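Side-chain contacts in cysteine protease-like virA (Shigella flexneri, PDB 3EB8), which is a secreted virulence effector needed for bacterial entry into epithelial cells and for spreading, although its once-assigned tubulin protease activity has been disputed: residues R146-S151 with S234-S239; C55-L60 with N76-S81. All coordinates share one frame; numbering follows the deposited sequence.

Interaction 1: residues R146-S151 with S234-S239; sequences RDIRAS and SAFWQS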
loop_
_atom_site.group_PDB
_atom_site.type_symbol
_atom_site.label_atom_id
_atom_site.label_comp_id
_atom_site.label_asym_id
_atom_site.label_seq_id
_atom_site.Cartn_x
_atom_site.Cartn_y
_atom_site.Cartn_z
ATOM N N ARG A 146 -6.435 14.352 10.347
ATOM C CA ARG A 146 -7.666 13.597 10.540
ATOM C C ARG A 146 -7.377 12.108 10.746
ATOM O O ARG A 146 -7.892 11.495 11.690
ATOM C CB ARG A 146 -8.631 13.811 9.369
ATOM C CG ARG A 146 -9.026 15.260 9.192
ATOM C CD ARG A 146 -9.798 15.523 7.904
ATOM N NE ARG A 146 -9.493 16.856 7.386
ATOM C CZ ARG A 146 -10.332 17.604 6.678
ATOM N NH1 ARG A 146 -11.553 17.164 6.407
ATOM N NH2 ARG A 146 -9.952 18.803 6.253
ATOM N N ASP A 147 -6.540 11.537 9.882
ATOM C CA ASP A 147 -6.281 10.101 9.937
ATOM C C ASP A 147 -5.513 9.666 11.199
ATOM O O ASP A 147 -5.844 8.650 11.818
ATOM C CB ASP A 147 -5.570 9.616 8.670
ATOM C CG ASP A 147 -5.519 8.093 8.580
ATOM O OD1 ASP A 147 -6.191 7.531 7.688
ATOM O OD2 ASP A 147 -4.826 7.458 9.413
ATOM N N ILE A 148 -4.490 10.426 11.579
ATOM C CA ILE A 148 -3.757 10.089 12.788
ATOM C C ILE A 148 -4.645 10.297 13.991
ATOM O O ILE A 148 -4.615 9.513 14.929
ATOM C CB ILE A 148 -2.461 10.900 12.929
ATOM C CG1 ILE A 148 -1.480 10.508 11.817
ATOM C CG2 ILE A 148 -1.828 10.660 14.290
ATOM C CD1 ILE A 148 -1.272 9.025 11.681
ATOM N N ARG A 149 -5.457 11.344 13.961
ATOM C CA ARG A 149 -6.329 11.605 15.086
ATOM C C ARG A 149 -7.235 10.395 15.318
ATOM O O ARG A 149 -7.500 10.011 16.460
ATOM C CB ARG A 149 -7.130 12.892 14.902
ATOM C CG ARG A 149 -7.779 13.352 16.189
ATOM C CD ARG A 149 -7.948 14.851 16.252
ATOM N NE ARG A 149 -8.962 15.242 17.234
ATOM C CZ ARG A 149 -8.705 15.465 18.519
ATOM N NH1 ARG A 149 -7.468 15.331 18.980
ATOM N NH2 ARG A 149 -9.679 15.814 19.343
ATOM N N ALA A 150 -7.666 9.765 14.233
ATOM C CA ALA A 150 -8.608 8.657 14.333
ATOM C C ALA A 150 -7.917 7.299 14.355
ATOM O O ALA A 150 -8.579 6.267 14.332
ATOM C CB ALA A 150 -9.619 8.719 13.191
ATOM N N SER A 151 -6.591 7.299 14.403
ATOM C CA SER A 151 -5.833 6.055 14.294
ATOM C C SER A 151 -6.018 5.121 15.490
ATOM O O SER A 151 -5.916 3.900 15.346
ATOM C CB SER A 151 -4.335 6.328 14.059
ATOM O OG SER A 151 -3.634 6.548 15.274
ATOM N N SER A 234 2.878 12.805 2.595
ATOM C CA SER A 234 2.271 12.665 1.285
ATOM C C SER A 234 1.420 11.406 1.187
ATOM O O SER A 234 0.459 11.369 0.407
ATOM C CB SER A 234 3.342 12.639 0.201
ATOM O OG SER A 234 4.029 11.406 0.188
ATOM N N ALA A 235 1.786 10.384 1.962
ATOM C CA ALA A 235 1.140 9.073 1.888
ATOM C C ALA A 235 -0.335 9.126 2.277
ATOM O O ALA A 235 -1.101 8.232 1.934
ATOM C CB ALA A 235 1.880 8.031 2.754
ATOM N N PHE A 236 -0.716 10.178 2.997
ATOM C CA PHE A 236 -2.082 10.322 3.495
ATOM C C PHE A 236 -2.985 11.174 2.576
ATOM O O PHE A 236 -4.186 11.255 2.806
ATOM C CB PHE A 236 -2.088 10.889 4.926
ATOM C CG PHE A 236 -1.521 9.954 5.962
ATOM C CD1 PHE A 236 -0.156 9.886 6.185
ATOM C CD2 PHE A 236 -2.362 9.143 6.722
ATOM C CE1 PHE A 236 0.363 9.021 7.144
ATOM C CE2 PHE A 236 -1.845 8.277 7.681
ATOM C CZ PHE A 236 -0.484 8.218 7.894
ATOM N N TRP A 237 -2.424 11.821 1.548
ATOM C CA TRP A 237 -3.274 12.658 0.697
ATOM C C TRP A 237 -4.504 11.868 0.161
ATOM O O TRP A 237 -4.363 10.781 -0.410
ATOM C CB TRP A 237 -2.483 13.334 -0.438
ATOM C CG TRP A 237 -3.344 14.303 -1.237
ATOM C CD1 TRP A 237 -4.225 15.229 -0.734
ATOM C CD2 TRP A 237 -3.410 14.427 -2.656
ATOM N NE1 TRP A 237 -4.828 15.911 -1.749
ATOM C CE2 TRP A 237 -4.353 15.444 -2.943
ATOM C CE3 TRP A 237 -2.746 13.799 -3.720
ATOM C CZ2 TRP A 237 -4.658 15.846 -4.253
ATOM C CZ3 TRP A 237 -3.051 14.201 -5.030
ATOM C CH2 TRP A 237 -4.010 15.216 -5.279
ATOM N N GLN A 238 -5.703 12.413 0.358
ATOM C CA GLN A 238 -6.931 11.659 0.080
ATOM C C GLN A 238 -7.101 11.244 -1.384
ATOM O O GLN A 238 -7.740 10.239 -1.670
ATOM C CB GLN A 238 -8.148 12.449 0.542
ATOM C CG GLN A 238 -8.244 13.851 -0.051
ATOM C CD GLN A 238 -9.501 14.591 0.402
ATOM O OE1 GLN A 238 -9.442 15.497 1.246
ATOM N NE2 GLN A 238 -10.648 14.192 -0.146
ATOM N N SER A 239 -6.539 12.024 -2.306
ATOM C CA SER A 239 -6.652 11.741 -3.746
ATOM C C SER A 239 -5.330 11.267 -4.340
ATOM O O SER A 239 -5.134 11.288 -5.544
ATOM C CB SER A 239 -7.151 12.973 -4.497
ATOM O OG SER A 239 -8.319 13.468 -3.887
#

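Interaction 2: residues C55-L60 with N76-S81; sequences CSVFYL and NNLLSS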
loop_
_atom_site.group_PDB
_atom_site.type_symbol
_atom_site.label_atom_id
_atom_site.label_comp_id
_atom_site.label_asym_id
_atom_site.label_seq_id
_atom_site.Cartn_x
_atom_site.Cartn_y
_atom_site.Cartn_z
ATOM N N CYS A 55 -2.765 -18.189 -16.898
ATOM C CA CYS A 55 -1.444 -18.158 -16.279
ATOM C C CYS A 55 -0.645 -19.436 -16.524
ATOM O O CYS A 55 -1.103 -20.544 -16.225
ATOM C CB CYS A 55 -1.558 -17.907 -14.775
ATOM S SG CYS A 55 0.041 -17.802 -13.923
ATOM N N SER A 56 0.554 -19.269 -17.071
ATOM C CA SER A 56 1.480 -20.380 -17.235
ATOM C C SER A 56 2.720 -20.125 -16.387
ATOM O O SER A 56 3.103 -18.974 -16.147
ATOM C CB SER A 56 1.875 -20.573 -18.704
ATOM O OG SER A 56 0.731 -20.776 -19.509
ATOM N N VAL A 57 3.338 -21.208 -15.932
ATOM C CA VAL A 57 4.548 -21.129 -15.138
ATOM C C VAL A 57 5.713 -21.734 -15.900
ATOM O O VAL A 57 5.631 -22.852 -16.397
ATOM C CB VAL A 57 4.382 -21.867 -13.817
ATOM C CG1 VAL A 57 5.619 -21.662 -12.947
ATOM C CG2 VAL A 57 3.107 -21.389 -13.112
ATOM N N PHE A 58 6.801 -20.982 -15.994
ATOM C CA PHE A 58 7.983 -21.459 -16.686
ATOM C C PHE A 58 9.127 -21.673 -15.705
ATOM O O PHE A 58 9.458 -20.797 -14.897
ATOM C CB PHE A 58 8.397 -20.473 -17.768
ATOM C CG PHE A 58 7.439 -20.404 -18.914
ATOM C CD1 PHE A 58 6.277 -19.655 -18.823
ATOM C CD2 PHE A 58 7.702 -21.087 -20.090
ATOM C CE1 PHE A 58 5.395 -19.589 -19.876
ATOM C CE2 PHE A 58 6.826 -21.024 -21.154
ATOM C CZ PHE A 58 5.669 -20.273 -21.048
ATOM N N TYR A 59 9.720 -22.856 -15.780
ATOM C CA TYR A 59 10.811 -23.222 -14.904
ATOM C C TYR A 59 12.100 -23.283 -15.713
ATOM O O TYR A 59 12.266 -24.130 -16.580
ATOM C CB TYR A 59 10.520 -24.561 -14.233
ATOM C CG TYR A 59 9.248 -24.574 -13.413
ATOM C CD1 TYR A 59 8.033 -24.975 -13.975
ATOM C CD2 TYR A 59 9.261 -24.194 -12.079
ATOM C CE1 TYR A 59 6.869 -24.997 -13.223
ATOM C CE2 TYR A 59 8.106 -24.209 -11.321
ATOM C CZ TYR A 59 6.916 -24.611 -11.889
ATOM O OH TYR A 59 5.781 -24.617 -11.106
ATOM N N LEU A 60 13.011 -22.368 -15.430
ATOM C CA LEU A 60 14.286 -22.315 -16.144
ATOM C C LEU A 60 15.453 -22.827 -15.288
ATOM O O LEU A 60 15.940 -22.117 -14.401
ATOM C CB LEU A 60 14.576 -20.881 -16.600
ATOM C CG LEU A 60 13.753 -20.316 -17.770
ATOM C CD1 LEU A 60 12.274 -20.621 -17.630
ATOM C CD2 LEU A 60 13.970 -18.819 -17.912
ATOM N N ASN A 76 -5.663 -18.961 -8.964
ATOM C CA ASN A 76 -6.164 -18.120 -7.884
ATOM C C ASN A 76 -5.481 -18.517 -6.586
ATOM O O ASN A 76 -5.220 -17.682 -5.720
ATOM C CB ASN A 76 -7.694 -18.201 -7.782
ATOM C CG ASN A 76 -8.387 -17.375 -8.851
ATOM O OD1 ASN A 76 -8.246 -16.149 -8.905
ATOM N ND2 ASN A 76 -9.141 -18.047 -9.715
ATOM N N ASN A 77 -5.162 -19.796 -6.478
ATOM C CA ASN A 77 -4.354 -20.273 -5.373
ATOM C C ASN A 77 -2.979 -19.588 -5.411
ATOM O O ASN A 77 -2.459 -19.114 -4.393
ATOM C CB ASN A 77 -4.204 -21.790 -5.485
ATOM C CG ASN A 77 -3.671 -22.418 -4.220
ATOM O OD1 ASN A 77 -2.470 -22.684 -4.100
ATOM N ND2 ASN A 77 -4.561 -22.653 -3.259
ATOM N N LEU A 78 -2.392 -19.528 -6.604
ATOM C CA LEU A 78 -1.101 -18.871 -6.795
ATOM C C LEU A 78 -1.182 -17.405 -6.411
ATOM O O LEU A 78 -0.313 -16.889 -5.732
ATOM C CB LEU A 78 -0.630 -19.010 -8.244
ATOM C CG LEU A 78 0.727 -18.405 -8.608
ATOM C CD1 LEU A 78 1.305 -19.071 -9.846
ATOM C CD2 LEU A 78 0.610 -16.930 -8.842
ATOM N N LEU A 79 -2.233 -16.729 -6.845
ATOM C CA LEU A 79 -2.390 -15.318 -6.521
ATOM C C LEU A 79 -2.416 -15.039 -5.017
ATOM O O LEU A 79 -1.885 -14.028 -4.554
ATOM C CB LEU A 79 -3.652 -14.763 -7.172
ATOM C CG LEU A 79 -3.549 -14.582 -8.682
ATOM C CD1 LEU A 79 -4.828 -13.978 -9.248
ATOM C CD2 LEU A 79 -2.334 -13.735 -9.018
ATOM N N SER A 80 -3.048 -15.929 -4.258
ATOM C CA SER A 80 -3.181 -15.711 -2.828
ATOM C C SER A 80 -1.851 -15.908 -2.105
ATOM O O SER A 80 -1.668 -15.416 -0.999
ATOM C CB SER A 80 -4.274 -16.608 -2.227
ATOM O OG SER A 80 -3.891 -17.971 -2.248
ATOM N N SER A 81 -0.908 -16.588 -2.739
ATOM C CA SER A 81 0.370 -16.835 -2.089
ATOM C C SER A 81 1.482 -15.873 -2.521
ATOM O O SER A 81 2.593 -15.929 -1.982
ATOM C CB SER A 81 0.796 -18.288 -2.307
ATOM O OG SER A 81 1.174 -18.489 -3.654
#

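Interaction 1: residues R146-S151 with S234-S239
Asp147 and Phe236 meet at the rim of the phenyl ring, and the aspartate side chain is worth following outward from its root. Its CB points at the 234-239 segment and packs 3.8 Å from Phe236 CD2. CG is equally close to the next ring carbon, 3.8 Å from Phe236 CE2. OD2 then goes further along the same edge, lying near the ring plane and 3.5 Å from Phe236 CE2, with the carboxylate turned 64° against the ring. CG sits anti to the backbone N (chi1 -169°), which carries the carboxylate along this edge and not across a face. No hydrogen bond crosses between the segments; OD2 accepts one from Thr156, which probably helps to set the carboxylate's rotation. The contact joins the C-terminal end of helix 140-149 to the connection between helices 226-234 and 245-265, where Ser234 to Trp237 form a type I beta turn inside the tubulin-binding region. Strand 274-283 of the mixed sheet runs past both: His277 meets the Phe236 ring and also touches Asp147, while Ile279 packs on Phe236. One residue on, Ile148 approaches the end of the ring obliquely. Its terminal methyl CD1 is 4.0 Å from Phe236 CZ, and this buried side chain also packs on Ile170 and Ala171 of helix 167-176. Where helix 140-149 gives out, the carbonyl O of Ile148 accepts two bonds from a single residue, one from the amide of Ser151 and one from Ser151 OG at 3.1 Å, the hydroxyl lying in the carbonyl plane.

Interaction 2: residues C55-L60 with N76-S81
Leu78 reaches from its helix toward Cys55 and Val57 on the neighbouring strand, and one methyl does the touching. Leu78 CD1 is 4.4 Å from Val57 CG2 and 4.5 Å from Cys55 SG, contacts at the slack end of van der Waals range. The second methyl hangs back, with Leu78 CD2 5.2 Å from Cys55 SG. The leucine gets there by stretching out: CG is anti to the backbone N (chi1 -179°) and CD1 nearly anti to CA. Cys55 and Val57 lie two apart on strand 54-61 and so face the helix together. That strand runs between 44-51 and 66-69 in an antiparallel five-stranded meander, and the chain leaves it through 66-69 to enter helix 72-81, whose Leu78 turns back toward the Cys55 end of strand 54-61. The denser packing is on this inner side, where Val57 also rests on Ile46 and Leu48 of strand 44-51, and Leu78 on Leu70, just past strand 66-69. Turned from the strand, the helix is polar and more open. Asn77 and Ser80 are exposed there, and Ser80 OG bends back to donate to Asn77 O at 2.8 Å, tilted 26° from the carbonyl plane. Ser81 does the same to Leu78 O, its OG at 3.0 Å; its amide bonds to that oxygen too, from the same face of the carbonyl.

Interactions 1 and 2 lie on opposite sides of the chain's centre, their own centres 35 Å apart and their nearest atoms about 23 Å from each other, so neither touches the other. They follow in series along the chain: interaction 2 is complete before interaction 1 begins. Each is associated with a different sheet. Interaction 2 pairs a strand of the outlying antiparallel sheet with the helix that follows that sheet, about 22 Å from the centre of the chain, while 146-151 with 234-239 lie beside the larger mixed sheet, about 13 Å from it. Of the four segments, 234-239 alone falls in the tubulin-binding region.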